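Local coordinates for uncharacterized protein AF_1514 (Archaeoglobus fulgidus DSM 4304, PDB 3C0F) that is of unknown function but adopts a hot dog fold and belongs to a family of uncharacterised proteins, DUF5619, at residues A[59-63]-A[77-81]. Residues are numbered along the deposited sequence; the frame is centred on the assembly and turned at random.
Sequences WEVYA and FEFYF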
loop_
_atom_site.group_PDB
_atom_site.type_symbol
_atom_site.label_atom_id
_atom_site.label_comp_id
_atom_site.label_asym_id
_atom_site.label_seq_id
_atom_site.Cartn_x
_atom_site.Cartn_y
_atom_site.Cartn_z
ATOM N N TRP A 59 -0.670 -0.448 -21.237
ATOM C CA TRP A 59 -0.837 -1.521 -20.248
ATOM C C TRP A 59 -1.967 -1.193 -19.265
ATOM O O TRP A 59 -2.657 -2.092 -18.784
ATOM C CB TRP A 59 0.471 -1.769 -19.487
ATOM C CG TRP A 59 0.968 -0.549 -18.788
ATOM C CD1 TRP A 59 0.669 -0.153 -17.516
ATOM C CD2 TRP A 59 1.832 0.456 -19.329
ATOM N NE1 TRP A 59 1.295 1.033 -17.230
ATOM C CE2 TRP A 59 2.014 1.432 -18.325
ATOM C CE3 TRP A 59 2.469 0.627 -20.567
ATOM C CZ2 TRP A 59 2.812 2.564 -18.516
ATOM C CZ3 TRP A 59 3.263 1.752 -20.756
ATOM C CH2 TRP A 59 3.427 2.706 -19.734
ATOM N N GLU A 60 -2.138 0.096 -18.973
ATOM C CA GLU A 60 -3.193 0.557 -18.078
ATOM C C GLU A 60 -4.545 0.556 -18.791
ATOM O O GLU A 60 -5.545 0.099 -18.233
ATOM C CB GLU A 60 -2.862 1.945 -17.522
ATOM C CG GLU A 60 -3.878 2.472 -16.518
ATOM C CD GLU A 60 -3.344 3.620 -15.682
ATOM O OE1 GLU A 60 -2.573 4.450 -16.210
ATOM O OE2 GLU A 60 -3.701 3.693 -14.490
ATOM N N VAL A 61 -4.561 1.064 -20.023
ATOM C CA VAL A 61 -5.763 1.053 -20.859
ATOM C C VAL A 61 -6.278 -0.379 -21.033
ATOM O O VAL A 61 -7.472 -0.637 -20.863
ATOM C CB VAL A 61 -5.512 1.723 -22.239
ATOM C CG1 VAL A 61 -6.774 1.700 -23.096
ATOM C CG2 VAL A 61 -5.020 3.158 -22.057
ATOM N N TYR A 62 -5.366 -1.300 -21.348
ATOM C CA TYR A 62 -5.682 -2.724 -21.479
ATOM C C TYR A 62 -6.381 -3.264 -20.230
ATOM O O TYR A 62 -7.435 -3.898 -20.326
ATOM C CB TYR A 62 -4.410 -3.534 -21.770
ATOM C CG TYR A 62 -4.588 -5.038 -21.676
ATOM C CD1 TYR A 62 -5.114 -5.762 -22.744
ATOM C CD2 TYR A 62 -4.226 -5.735 -20.519
ATOM C CE1 TYR A 62 -5.284 -7.140 -22.662
ATOM C CE2 TYR A 62 -4.392 -7.115 -20.430
ATOM C CZ TYR A 62 -4.921 -7.810 -21.507
ATOM O OH TYR A 62 -5.085 -9.174 -21.441
ATOM N N ALA A 63 -5.783 -3.005 -19.068
ATOM C CA ALA A 63 -6.305 -3.479 -17.790
ATOM C C ALA A 63 -7.681 -2.885 -17.479
ATOM O O ALA A 63 -8.599 -3.606 -17.090
ATOM C CB ALA A 63 -5.319 -3.170 -16.678
ATOM N N PHE A 77 7.567 -0.935 -9.957
ATOM C CA PHE A 77 6.587 -1.758 -10.676
ATOM C C PHE A 77 5.152 -1.344 -10.363
ATOM O O PHE A 77 4.836 -0.998 -9.226
ATOM C CB PHE A 77 6.778 -3.242 -10.341
ATOM C CG PHE A 77 8.134 -3.780 -10.702
ATOM C CD1 PHE A 77 8.383 -4.267 -11.984
ATOM C CD2 PHE A 77 9.162 -3.805 -9.760
ATOM C CE1 PHE A 77 9.641 -4.767 -12.329
ATOM C CE2 PHE A 77 10.427 -4.304 -10.094
ATOM C CZ PHE A 77 10.667 -4.782 -11.380
ATOM N N GLU A 78 4.291 -1.371 -11.380
ATOM C CA GLU A 78 2.853 -1.175 -11.179
ATOM C C GLU A 78 2.112 -2.404 -11.676
ATOM O O GLU A 78 2.364 -2.885 -12.785
ATOM C CB GLU A 78 2.327 0.082 -11.884
ATOM C CG GLU A 78 3.065 1.371 -11.541
ATOM C CD GLU A 78 4.175 1.669 -12.528
ATOM O OE1 GLU A 78 3.919 1.582 -13.746
ATOM O OE2 GLU A 78 5.301 1.990 -12.089
ATOM N N PHE A 79 1.208 -2.905 -10.841
ATOM C CA PHE A 79 0.423 -4.093 -11.152
ATOM C C PHE A 79 -1.055 -3.732 -11.162
ATOM O O PHE A 79 -1.553 -3.117 -10.224
ATOM C CB PHE A 79 0.671 -5.183 -10.105
ATOM C CG PHE A 79 2.096 -5.651 -10.043
ATOM C CD1 PHE A 79 2.525 -6.707 -10.834
ATOM C CD2 PHE A 79 3.010 -5.035 -9.187
ATOM C CE1 PHE A 79 3.850 -7.147 -10.783
ATOM C CE2 PHE A 79 4.339 -5.467 -9.129
ATOM C CZ PHE A 79 4.758 -6.520 -9.932
ATOM N N TYR A 80 -1.748 -4.121 -12.226
ATOM C CA TYR A 80 -3.173 -3.838 -12.349
ATOM C C TYR A 80 -3.978 -5.129 -12.231
ATOM O O TYR A 80 -3.828 -6.044 -13.052
ATOM C CB TYR A 80 -3.459 -3.108 -13.666
ATOM C CG TYR A 80 -2.817 -1.741 -13.740
ATOM C CD1 TYR A 80 -3.516 -0.599 -13.348
ATOM C CD2 TYR A 80 -1.500 -1.588 -14.183
ATOM C CE1 TYR A 80 -2.923 0.663 -13.404
ATOM C CE2 TYR A 80 -0.898 -0.334 -14.241
ATOM C CZ TYR A 80 -1.616 0.783 -13.848
ATOM O OH TYR A 80 -1.024 2.024 -13.904
ATOM N N PHE A 81 -4.820 -5.188 -11.198
ATOM C CA PHE A 81 -5.631 -6.364 -10.885
ATOM C C PHE A 81 -7.120 -6.124 -11.111
ATOM O O PHE A 81 -7.620 -5.019 -10.876
ATOM C CB PHE A 81 -5.486 -6.732 -9.401
ATOM C CG PHE A 81 -4.145 -7.286 -9.016
ATOM C CD1 PHE A 81 -3.903 -8.658 -9.065
ATOM C CD2 PHE A 81 -3.140 -6.445 -8.545
ATOM C CE1 PHE A 81 -2.662 -9.179 -8.681
ATOM C CE2 PHE A 81 -1.898 -6.956 -8.161
ATOM C CZ PHE A 81 -1.661 -8.328 -8.224
HETATM O O HOH W 1 1.497 2.301 -14.765
#
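Tyr80 reaches from its strand to helix 58-65, meeting Ala63 at its base and Trp59 and Glu60 along its ring. At the base of the ring, its CB rests 3.5 Å from CB of Ala63, the methyl that the helix turns to the strand. Further out, CE2 lies near the plane of the indole, at its edge, 3.6 Å from CD1 of Trp59; the five-membered ring and the phenol meet obliquely, their planes inclined by 50°. Glu60 comes along the CE1 flank of the phenol: its CG, anti to the backbone N (chi1 -177°), lies 3.7 Å from Tyr80 CE1, and the extended chain beyond it brings OE2 to 3.2 Å from Tyr80 OH. Carboxylate and ring planes are 55° apart there. One water ties the polar ends together. It accepts from Trp59 NE1 at 2.8 Å, donates to Glu78 OE1 at 2.7 Å and is hydrogen-bonded to Tyr80 OH at 2.7 Å, lying in the plane of both rings at their edges. The short segments run almost parallel, their axes 9.1 Å distant at closest approach, with helix 58-65 set against the antiparallel sheet of this hot dog fold. An alanine in place of Tyr80 would keep the CB contact with Ala63 but would probably open a gap between the Trp59 edge and the Glu60 chain and take one hydrogen-bonding partner from the water. Behind the water, Glu78 is fixed by hydrogen bonds from OE1 to His40 ND1 and from OE2 to Ser42 OG, and the His40 ring stacks on Trp59. Strand 33-41 also anchors both backbones, since Ser38 OG bonds to the carbonyl oxygen of Trp59 while Tyr80 pairs through its main chain with Leu37 and Ser38. Phe77 and Phe79 pack against helix 17-23.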